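Local coordinates for protein D-glycero-D-manno-heptose 1-phosphate kinase (Bacteroides thetaiotaomicron, PDB 3K85) that probably transfers the terminal phosphate of ATP to a phosphorylated heptose sugar, as a kinase of the GHMP family, at residues K7-L12 with Q330-G335; S198-F203 with F305-T310; G29-N34 with Y171-Q176. All coordinates share one frame; numbering follows the deposited sequence.

Contact 1 (K7-L12 with Q330-G335); sequences KAPLRL and QFIDDG
Pro9 and Leu12, two residues of the strand 4-15, carry this contact with the loop 330-335, and no hydrogen bond passes between the segments. Ahead of Pro9, Ala8 points away from the loop. Pro9 then meets the loop with three successive ring atoms. Pro9 CB lies 3.8 Å from CG2 of Ile332, methyl against ring. Pro9 CG sits 3.6 Å from the carbonyl O of Asp334, and Pro9 CD comes to 4.0 Å from C of Gly335, so the rest of the ring rests on backbone. The branch of Ile332 that touches is fixed by its first torsion: CG1 is anti to the backbone N (chi1 -177°), which puts CG2 between the backbone N and the carbonyl carbon, facing the proline. Leu10 points away again, like Ala8. Leu12 faces the loop once more: Leu12 CD2 reaches CE1 of Phe331 at 4.1 Å, approaching the ring obliquely, and the two side chains cross at about a right angle. The Phe331 ring also meets the rings of Phe169 and Phe329, and the Phe331 backbone N bonds to Glu196 OE2. Asp333, in the same loop, reaches Lys186 of the second subunit in a salt bridge. Pro9 and Leu12, three residues apart, both point to the loop while Ala8 and Leu10 point away, so strict alternation does not hold between Leu10 and Leu12. The strand belongs to the large mixed sheet of a GHMP-type kinase, packed between helix 115-131, which Ala8 and Leu10 touch, and the loop leading into strand 337-340.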
loop_
_atom_site.group_PDB
_atom_site.type_symbol
_atom_site.label_atom_id
_atom_site.label_comp_id
_atom_site.label_asym_id
_atom_site.label_seq_id
_atom_site.Cartn_x
_atom_site.Cartn_y
_atom_site.Cartn_z
ATOM N N LYS A 7 0.174 -12.790 -18.410
ATOM C CA LYS A 7 1.499 -12.191 -18.391
ATOM C C LYS A 7 1.812 -11.814 -16.959
ATOM O O LYS A 7 0.908 -11.510 -16.176
ATOM C CB LYS A 7 1.592 -10.955 -19.306
ATOM C CG LYS A 7 0.696 -9.805 -18.936
ATOM C CD LYS A 7 0.717 -8.701 -19.994
ATOM C CE LYS A 7 1.807 -7.679 -19.763
ATOM N NZ LYS A 7 1.598 -6.487 -20.645
ATOM N N ALA A 8 3.094 -11.854 -16.613
ATOM C CA ALA A 8 3.538 -11.519 -15.266
ATOM C C ALA A 8 4.782 -10.666 -15.383
ATOM O O ALA A 8 5.602 -10.877 -16.272
ATOM C CB ALA A 8 3.840 -12.796 -14.470
ATOM N N PRO A 9 4.946 -9.693 -14.482
ATOM C CA PRO A 9 6.123 -8.831 -14.544
ATOM C C PRO A 9 7.329 -9.355 -13.775
ATOM O O PRO A 9 7.204 -10.179 -12.869
ATOM C CB PRO A 9 5.602 -7.516 -13.971
ATOM C CG PRO A 9 4.699 -7.997 -12.875
ATOM C CD PRO A 9 3.954 -9.165 -13.525
ATOM N N LEU A 10 8.503 -8.870 -14.161
ATOM C CA LEU A 10 9.746 -9.239 -13.504
ATOM C C LEU A 10 9.868 -8.179 -12.427
ATOM O O LEU A 10 9.010 -7.310 -12.326
ATOM C CB LEU A 10 10.925 -9.165 -14.480
ATOM C CG LEU A 10 10.891 -10.131 -15.675
ATOM C CD1 LEU A 10 11.968 -9.730 -16.667
ATOM C CD2 LEU A 10 11.103 -11.573 -15.214
ATOM N N ARG A 11 10.922 -8.229 -11.629
ATOM C CA ARG A 11 11.043 -7.261 -10.559
ATOM C C ARG A 11 12.460 -6.832 -10.267
ATOM O O ARG A 11 13.411 -7.466 -10.691
ATOM C CB ARG A 11 10.420 -7.850 -9.294
ATOM C CG ARG A 11 11.076 -9.146 -8.829
ATOM C CD ARG A 11 12.424 -8.866 -8.181
ATOM N NE ARG A 11 13.143 -10.078 -7.803
ATOM C CZ ARG A 11 14.416 -10.302 -8.115
ATOM N NH1 ARG A 11 15.089 -9.398 -8.813
ATOM N NH2 ARG A 11 15.019 -11.415 -7.724
ATOM N N LEU A 12 12.577 -5.739 -9.528
ATOM C CA LEU A 12 13.856 -5.197 -9.114
ATOM C C LEU A 12 13.919 -5.428 -7.617
ATOM O O LEU A 12 12.951 -5.149 -6.902
ATOM C CB LEU A 12 13.912 -3.700 -9.378
ATOM C CG LEU A 12 14.881 -3.184 -10.431
ATOM C CD1 LEU A 12 14.953 -4.137 -11.613
ATOM C CD2 LEU A 12 14.406 -1.806 -10.867
ATOM N N GLN A 330 10.314 0.676 -16.706
ATOM C CA GLN A 330 9.356 1.488 -15.990
ATOM C C GLN A 330 8.737 0.564 -14.940
ATOM O O GLN A 330 8.591 -0.641 -15.168
ATOM C CB GLN A 330 8.278 2.018 -16.939
ATOM C CG GLN A 330 8.798 3.014 -17.965
ATOM C CD GLN A 330 9.422 4.235 -17.312
ATOM O OE1 GLN A 330 8.768 4.939 -16.542
ATOM N NE2 GLN A 330 10.693 4.491 -17.614
ATOM N N PHE A 331 8.407 1.123 -13.785
ATOM C CA PHE A 331 7.785 0.350 -12.724
ATOM C C PHE A 331 6.349 0.088 -13.139
ATOM O O PHE A 331 5.714 0.950 -13.743
ATOM C CB PHE A 331 7.809 1.139 -11.423
ATOM C CG PHE A 331 9.163 1.220 -10.797
ATOM C CD1 PHE A 331 9.761 0.084 -10.259
ATOM C CD2 PHE A 331 9.841 2.428 -10.742
ATOM C CE1 PHE A 331 11.015 0.149 -9.671
ATOM C CE2 PHE A 331 11.096 2.511 -10.159
ATOM C CZ PHE A 331 11.686 1.371 -9.620
ATOM N N ILE A 332 5.840 -1.099 -12.843
ATOM C CA ILE A 332 4.465 -1.411 -13.197
ATOM C C ILE A 332 3.773 -1.785 -11.887
ATOM O O ILE A 332 4.323 -2.542 -11.087
ATOM C CB ILE A 332 4.408 -2.562 -14.251
ATOM C CG1 ILE A 332 2.963 -2.828 -14.666
ATOM C CG2 ILE A 332 5.026 -3.819 -13.701
ATOM C CD1 ILE A 332 2.293 -1.635 -15.353
ATOM N N ASP A 333 2.581 -1.244 -11.652
ATOM C CA ASP A 333 1.872 -1.506 -10.399
ATOM C C ASP A 333 1.024 -2.764 -10.332
ATOM O O ASP A 333 0.597 -3.161 -9.248
ATOM C CB ASP A 333 0.982 -0.320 -10.024
ATOM C CG ASP A 333 0.388 -0.466 -8.625
ATOM O OD1 ASP A 333 1.151 -0.347 -7.642
ATOM O OD2 ASP A 333 -0.836 -0.713 -8.508
ATOM N N ASP A 334 0.779 -3.394 -11.473
ATOM C CA ASP A 334 -0.041 -4.595 -11.501
ATOM C C ASP A 334 0.751 -5.889 -11.422
ATOM O O ASP A 334 1.909 -5.952 -11.816
ATOM C CB ASP A 334 -0.901 -4.601 -12.766
ATOM C CG ASP A 334 -2.115 -3.702 -12.647
ATOM O OD1 ASP A 334 -2.043 -2.694 -11.904
ATOM O OD2 ASP A 334 -3.138 -4.001 -13.307
ATOM N N GLY A 335 0.115 -6.922 -10.900
ATOM C CA GLY A 335 0.763 -8.210 -10.810
ATOM C C GLY A 335 0.287 -9.043 -11.981
ATOM O O GLY A 335 -0.358 -8.536 -12.895
#

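Contact 2 (S198-F203 with F305-T310); sequences SMVLYF and FVVEPT
Val200 and Phe305 form a hydrogen-bonded pair in the small antiparallel sheet made by strands 199-202, 303-306 and 291-294, with strand 303-306 in the middle; segment 305-310 lies within the C-terminal GHMP kinase family region. Two bonds close the pair: Val200 N gives its hydrogen to Phe305 O at 2.9 Å, and Phe305 N returns one to Val200 O that is nearly straight (177° at the hydrogen) and lies in the carbonyl plane. The next pair along, Met199 with Val306, is non-hydrogen-bonded. Val307 N then bonds to Ser198 O at 2.7 Å, with the donor tilted out of the carbonyl plane, and adds one more backbone bond just beyond the last residue of strand 303-306.

Val200 can be followed outward. Val200 CB stands 4.1 Å from CB of Phe305, the two side chains leaving the same face of the sheet. From there CG1 lies anti to the backbone N (chi1 -170°), which leaves CG2 beside that N and directed at Val307. The tip, Val200 CG2, meets CG1 of Val307 at 3.9 Å as the side chains cross obliquely. Helix 309-320 covers this face, Val316 touching Val200, Leu319 touching Phe305 and Val315 touching Val307.

The other face holds Met199, a selenomethionine, and CG of Met199 packs on CG2 of Val306 at 4.1 Å. Val306 continues there onto Phe254, Ala255 and Leu258 of helix 251-264.

At the start of helix 309-320 the Pro309 ring comes up to Ser198: Ser198 OG, hydrogen-bonded to the carbonyl O of Glu194 in helix 189-197, has CG of Pro309 3.3 Å away.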
loop_
_atom_site.group_PDB
_atom_site.type_symbol
_atom_site.label_atom_id
_atom_site.label_comp_id
_atom_site.label_asym_id
_atom_site.label_seq_id
_atom_site.Cartn_x
_atom_site.Cartn_y
_atom_site.Cartn_z
ATOM N N SER A 198 15.748 8.529 -11.875
ATOM C CA SER A 198 16.955 8.450 -11.063
ATOM C C SER A 198 17.609 7.070 -11.161
ATOM O O SER A 198 18.568 6.791 -10.446
ATOM C CB SER A 198 16.627 8.721 -9.591
ATOM O OG SER A 198 16.142 10.031 -9.382
HETATM N N MSE A 199 17.110 6.204 -12.034
HETATM C CA MSE A 199 17.695 4.866 -12.129
HETATM C C MSE A 199 18.095 4.350 -13.495
HETATM O O MSE A 199 17.443 4.608 -14.507
HETATM C CB MSE A 199 16.768 3.839 -11.486
HETATM C CG MSE A 199 16.800 3.844 -9.980
HETATM SE SE MSE A 199 15.432 2.700 -9.237
HETATM C CE MSE A 199 15.790 1.085 -10.260
ATOM N N VAL A 200 19.179 3.586 -13.499
ATOM C CA VAL A 200 19.698 2.991 -14.714
ATOM C C VAL A 200 19.872 1.481 -14.501
ATOM O O VAL A 200 20.482 1.046 -13.522
ATOM C CB VAL A 200 21.059 3.616 -15.094
ATOM C CG1 VAL A 200 21.466 3.173 -16.496
ATOM C CG2 VAL A 200 20.973 5.127 -15.019
ATOM N N LEU A 201 19.307 0.696 -15.412
ATOM C CA LEU A 201 19.401 -0.759 -15.376
ATOM C C LEU A 201 20.440 -1.174 -16.405
ATOM O O LEU A 201 20.236 -0.985 -17.604
ATOM C CB LEU A 201 18.060 -1.383 -15.743
ATOM C CG LEU A 201 17.165 -1.881 -14.613
ATOM C CD1 LEU A 201 16.993 -3.385 -14.763
ATOM C CD2 LEU A 201 17.767 -1.532 -13.258
ATOM N N TYR A 202 21.547 -1.750 -15.950
ATOM C CA TYR A 202 22.602 -2.154 -16.872
ATOM C C TYR A 202 23.091 -3.596 -16.728
ATOM O O TYR A 202 23.564 -4.008 -15.667
ATOM C CB TYR A 202 23.791 -1.196 -16.735
ATOM C CG TYR A 202 24.956 -1.537 -17.630
ATOM C CD1 TYR A 202 24.809 -1.565 -19.017
ATOM C CD2 TYR A 202 26.207 -1.848 -17.090
ATOM C CE1 TYR A 202 25.880 -1.899 -19.850
ATOM C CE2 TYR A 202 27.287 -2.184 -17.912
ATOM C CZ TYR A 202 27.115 -2.208 -19.290
ATOM O OH TYR A 202 28.172 -2.555 -20.103
ATOM N N PHE A 203 22.975 -4.357 -17.813
ATOM C CA PHE A 203 23.422 -5.744 -17.829
ATOM C C PHE A 203 24.809 -5.789 -18.464
ATOM O O PHE A 203 25.225 -4.833 -19.119
ATOM C CB PHE A 203 22.469 -6.611 -18.651
ATOM C CG PHE A 203 21.075 -6.687 -18.097
ATOM C CD1 PHE A 203 20.232 -5.580 -18.132
ATOM C CD2 PHE A 203 20.588 -7.883 -17.581
ATOM C CE1 PHE A 203 18.921 -5.665 -17.667
ATOM C CE2 PHE A 203 19.278 -7.978 -17.113
ATOM C CZ PHE A 203 18.444 -6.866 -17.158
ATOM N N PHE A 305 21.920 1.150 -10.996
ATOM C CA PHE A 305 22.541 2.418 -10.633
ATOM C C PHE A 305 21.518 3.494 -10.284
ATOM O O PHE A 305 20.488 3.623 -10.940
ATOM C CB PHE A 305 23.410 2.925 -11.785
ATOM C CG PHE A 305 24.706 2.189 -11.947
ATOM C CD1 PHE A 305 25.703 2.295 -10.982
ATOM C CD2 PHE A 305 24.947 1.420 -13.081
ATOM C CE1 PHE A 305 26.931 1.645 -11.148
ATOM C CE2 PHE A 305 26.170 0.766 -13.257
ATOM C CZ PHE A 305 27.163 0.880 -12.288
ATOM N N VAL A 306 21.814 4.266 -9.245
ATOM C CA VAL A 306 20.946 5.354 -8.818
ATOM C C VAL A 306 21.681 6.666 -9.096
ATOM O O VAL A 306 22.713 6.942 -8.493
ATOM C CB VAL A 306 20.617 5.250 -7.308
ATOM C CG1 VAL A 306 19.951 6.532 -6.818
ATOM C CG2 VAL A 306 19.702 4.054 -7.063
ATOM N N VAL A 307 21.143 7.473 -10.005
ATOM C CA VAL A 307 21.777 8.736 -10.366
ATOM C C VAL A 307 20.833 9.944 -10.363
ATOM O O VAL A 307 19.610 9.803 -10.465
ATOM C CB VAL A 307 22.436 8.616 -11.764
ATOM C CG1 VAL A 307 21.375 8.335 -12.815
ATOM C CG2 VAL A 307 23.210 9.876 -12.096
ATOM N N GLU A 308 21.416 11.133 -10.223
ATOM C CA GLU A 308 20.658 12.379 -10.235
ATOM C C GLU A 308 20.026 12.442 -11.616
ATOM O O GLU A 308 20.709 12.232 -12.622
ATOM C CB GLU A 308 21.599 13.571 -10.063
ATOM C CG GLU A 308 21.294 14.474 -8.887
ATOM C CD GLU A 308 22.376 15.520 -8.691
ATOM O OE1 GLU A 308 23.545 15.125 -8.490
ATOM O OE2 GLU A 308 22.069 16.731 -8.741
ATOM N N PRO A 309 18.716 12.726 -11.686
ATOM C CA PRO A 309 17.993 12.810 -12.959
ATOM C C PRO A 309 18.686 13.622 -14.065
ATOM O O PRO A 309 18.816 13.153 -15.197
ATOM C CB PRO A 309 16.653 13.407 -12.543
ATOM C CG PRO A 309 16.445 12.806 -11.189
ATOM C CD PRO A 309 17.806 12.978 -10.555
ATOM N N THR A 310 19.130 14.832 -13.736
ATOM C CA THR A 310 19.792 15.699 -14.717
ATOM C C THR A 310 21.122 15.129 -15.209
ATOM O O THR A 310 21.728 15.660 -16.143
ATOM C CB THR A 310 20.054 17.114 -14.139
ATOM O OG1 THR A 310 20.868 17.007 -12.964
ATOM C CG2 THR A 310 18.744 17.802 -13.779
#

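Contact 3 (G29-N34 with Y171-Q176); sequences GGLILN and YMEFLQ
Backbone hydrogen bonds join Gly30 to Phe174 and Ile32 to Met172, two from each pair, as the strands run antiparallel with their axes 4.6 Å apart. Both bonds of the Ile32 pair lie in the plane of their carbonyls. The Gly30 pair is less regular: Phe174 N stands above the plane of the Gly30 carbonyl, 51° out of it. Between the two pairs comes a CA-H...O contact from Leu31 CA to Met172 O at 3.5 Å.

Apolar contacts fall on two faces. On one, Leu31 lies between Tyr171 and Glu173. Leu31 CD2 is 4.1 Å from CZ of Tyr171. The same methyl, Leu31 CD2, lies 3.7 Å from CG of Glu173, the two side chains side by side and pointing the same way. CG of Tyr171 is anti to the backbone N (chi1 -180°), where the ring starts out; CD1 of Leu33 sits at the ring's edge, near its plane, and Lys243 makes a cation-pi contact with the ring. An alanine in place of Tyr171 would probably take the ring and hydroxyl from the Leu31 methyls, opening a gap beside them, and leave Lys243 without its cation-pi partner. On the other face, Ile32 CD1 reaches CE2 of Phe174 at 3.8 Å, approaching the ring obliquely, while Ile32 CB lies in the ring plane at its edge.

Polar ends find partners outside the two strands. Asn34 ND2 bonds to Gln159 OE1 and lies 3.8 Å from the selenium of Met172, the side chains crossing at about a right angle. Glu173 OE1 takes a bond from Asn183 ND2.

The whole is an antiparallel ladder in the large mixed sheet of this GHMP-family kinase, with helix 230-246 against the Leu31 and Tyr171 face and helix 159-166 against that of Ile32 and Met172.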
loop_
_atom_site.group_PDB
_atom_site.type_symbol
_atom_site.label_atom_id
_atom_site.label_comp_id
_atom_site.label_asym_id
_atom_site.label_seq_id
_atom_site.Cartn_x
_atom_site.Cartn_y
_atom_site.Cartn_z
ATOM N N GLY A 29 13.840 -14.370 10.434
ATOM C CA GLY A 29 12.728 -13.679 9.805
ATOM C C GLY A 29 13.278 -12.806 8.693
ATOM O O GLY A 29 14.352 -12.215 8.836
ATOM N N GLY A 30 12.556 -12.717 7.579
ATOM C CA GLY A 30 13.032 -11.901 6.472
ATOM C C GLY A 30 12.245 -10.627 6.202
ATOM O O GLY A 30 11.086 -10.489 6.602
ATOM N N LEU A 31 12.892 -9.688 5.517
ATOM C CA LEU A 31 12.265 -8.423 5.167
ATOM C C LEU A 31 12.697 -8.031 3.764
ATOM O O LEU A 31 13.892 -7.977 3.460
ATOM C CB LEU A 31 12.643 -7.330 6.179
ATOM C CG LEU A 31 11.951 -7.461 7.537
ATOM C CD1 LEU A 31 12.415 -6.353 8.464
ATOM C CD2 LEU A 31 10.446 -7.404 7.353
ATOM N N ILE A 32 11.716 -7.765 2.908
ATOM C CA ILE A 32 12.000 -7.408 1.534
ATOM C C ILE A 32 11.201 -6.263 0.930
ATOM O O ILE A 32 9.983 -6.160 1.103
ATOM C CB ILE A 32 11.833 -8.638 0.629
ATOM C CG1 ILE A 32 13.105 -9.484 0.706
ATOM C CG2 ILE A 32 11.519 -8.211 -0.809
ATOM C CD1 ILE A 32 13.120 -10.656 -0.212
ATOM N N LEU A 33 11.904 -5.405 0.203
ATOM C CA LEU A 33 11.269 -4.300 -0.495
ATOM C C LEU A 33 11.623 -4.468 -1.959
ATOM O O LEU A 33 12.777 -4.310 -2.345
ATOM C CB LEU A 33 11.788 -2.946 -0.008
ATOM C CG LEU A 33 11.050 -1.772 -0.664
ATOM C CD1 LEU A 33 9.602 -1.782 -0.210
ATOM C CD2 LEU A 33 11.700 -0.458 -0.284
ATOM N N ASN A 34 10.635 -4.819 -2.771
ATOM C CA ASN A 34 10.864 -4.985 -4.201
ATOM C C ASN A 34 9.715 -4.373 -5.003
ATOM O O ASN A 34 8.664 -4.011 -4.459
ATOM C CB ASN A 34 11.042 -6.469 -4.568
ATOM C CG ASN A 34 9.859 -7.323 -4.160
ATOM O OD1 ASN A 34 8.730 -6.843 -4.071
ATOM N ND2 ASN A 34 10.115 -8.611 -3.920
ATOM N N TYR A 171 6.353 -4.638 0.423
ATOM C CA TYR A 171 7.244 -4.766 1.575
ATOM C C TYR A 171 6.757 -6.093 2.121
ATOM O O TYR A 171 5.664 -6.183 2.681
ATOM C CB TYR A 171 6.994 -3.656 2.581
ATOM C CG TYR A 171 7.874 -3.696 3.814
ATOM C CD1 TYR A 171 9.190 -3.250 3.767
ATOM C CD2 TYR A 171 7.363 -4.111 5.049
ATOM C CE1 TYR A 171 9.982 -3.203 4.915
ATOM C CE2 TYR A 171 8.143 -4.072 6.199
ATOM C CZ TYR A 171 9.453 -3.614 6.120
ATOM O OH TYR A 171 10.244 -3.574 7.241
HETATM N N MSE A 172 7.556 -7.128 1.918
HETATM C CA MSE A 172 7.193 -8.474 2.329
HETATM C C MSE A 172 7.872 -8.924 3.604
HETATM O O MSE A 172 9.064 -8.675 3.822
HETATM C CB MSE A 172 7.527 -9.458 1.208
HETATM C CG MSE A 172 7.217 -8.913 -0.177
HETATM SE SE MSE A 172 7.504 -10.169 -1.617
HETATM C CE MSE A 172 5.921 -9.740 -2.688
ATOM N N GLU A 173 7.097 -9.592 4.446
ATOM C CA GLU A 173 7.605 -10.106 5.704
ATOM C C GLU A 173 7.612 -11.618 5.586
ATOM O O GLU A 173 6.561 -12.243 5.488
ATOM C CB GLU A 173 6.708 -9.652 6.858
ATOM C CG GLU A 173 6.867 -8.176 7.194
ATOM C CD GLU A 173 5.826 -7.666 8.183
ATOM O OE1 GLU A 173 4.695 -7.345 7.756
ATOM O OE2 GLU A 173 6.138 -7.587 9.396
ATOM N N PHE A 174 8.808 -12.190 5.539
ATOM C CA PHE A 174 8.974 -13.632 5.450
ATOM C C PHE A 174 9.329 -14.032 6.867
ATOM O O PHE A 174 10.502 -14.121 7.250
ATOM C CB PHE A 174 10.091 -13.967 4.469
ATOM C CG PHE A 174 9.762 -13.598 3.049
ATOM C CD1 PHE A 174 8.881 -14.378 2.303
ATOM C CD2 PHE A 174 10.283 -12.440 2.477
ATOM C CE1 PHE A 174 8.519 -14.013 1.011
ATOM C CE2 PHE A 174 9.926 -12.062 1.181
ATOM C CZ PHE A 174 9.042 -12.850 0.447
ATOM N N LEU A 175 8.274 -14.234 7.643
ATOM C CA LEU A 175 8.365 -14.570 9.048
ATOM C C LEU A 175 8.923 -15.953 9.344
ATOM O O LEU A 175 9.032 -16.807 8.461
ATOM C CB LEU A 175 6.979 -14.413 9.673
ATOM C CG LEU A 175 6.386 -13.026 9.394
ATOM C CD1 LEU A 175 4.906 -12.995 9.734
ATOM C CD2 LEU A 175 7.158 -11.983 10.186
ATOM N N GLN A 176 9.299 -16.145 10.607
ATOM C CA GLN A 176 9.828 -17.414 11.083
ATOM C C GLN A 176 8.677 -18.405 10.934
ATOM O O GLN A 176 7.517 -17.990 10.872
ATOM C CB GLN A 176 10.231 -17.263 12.551
ATOM C CG GLN A 176 11.268 -16.166 12.778
ATOM C CD GLN A 176 11.227 -15.587 14.182
ATOM O OE1 GLN A 176 10.289 -14.873 14.545
ATOM N NE2 GLN A 176 12.246 -15.893 14.978
#

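From the N terminus, strand 4-15 opens contact 1, which closes only at 330-335, near the end of the modelled chain. The other two lie within that span and follow one another without crossing: contact 3 runs from 29-34 to 171-176, then contact 2 from 198-203 to 305-310. Contacts 1 and 3 share the large mixed sheet, where strands 4-15 and 30-37 are neighbours, and Leu12 O touches CB of Asn34. Contact 2 belongs to the small sheet, joined to contact 1 where Leu12 meets Met199 and Leu201 and Phe331 meets Met199. Contacts 2 and 3 stay apart, about 10 Å between nearest atoms, while contact 1 touches both.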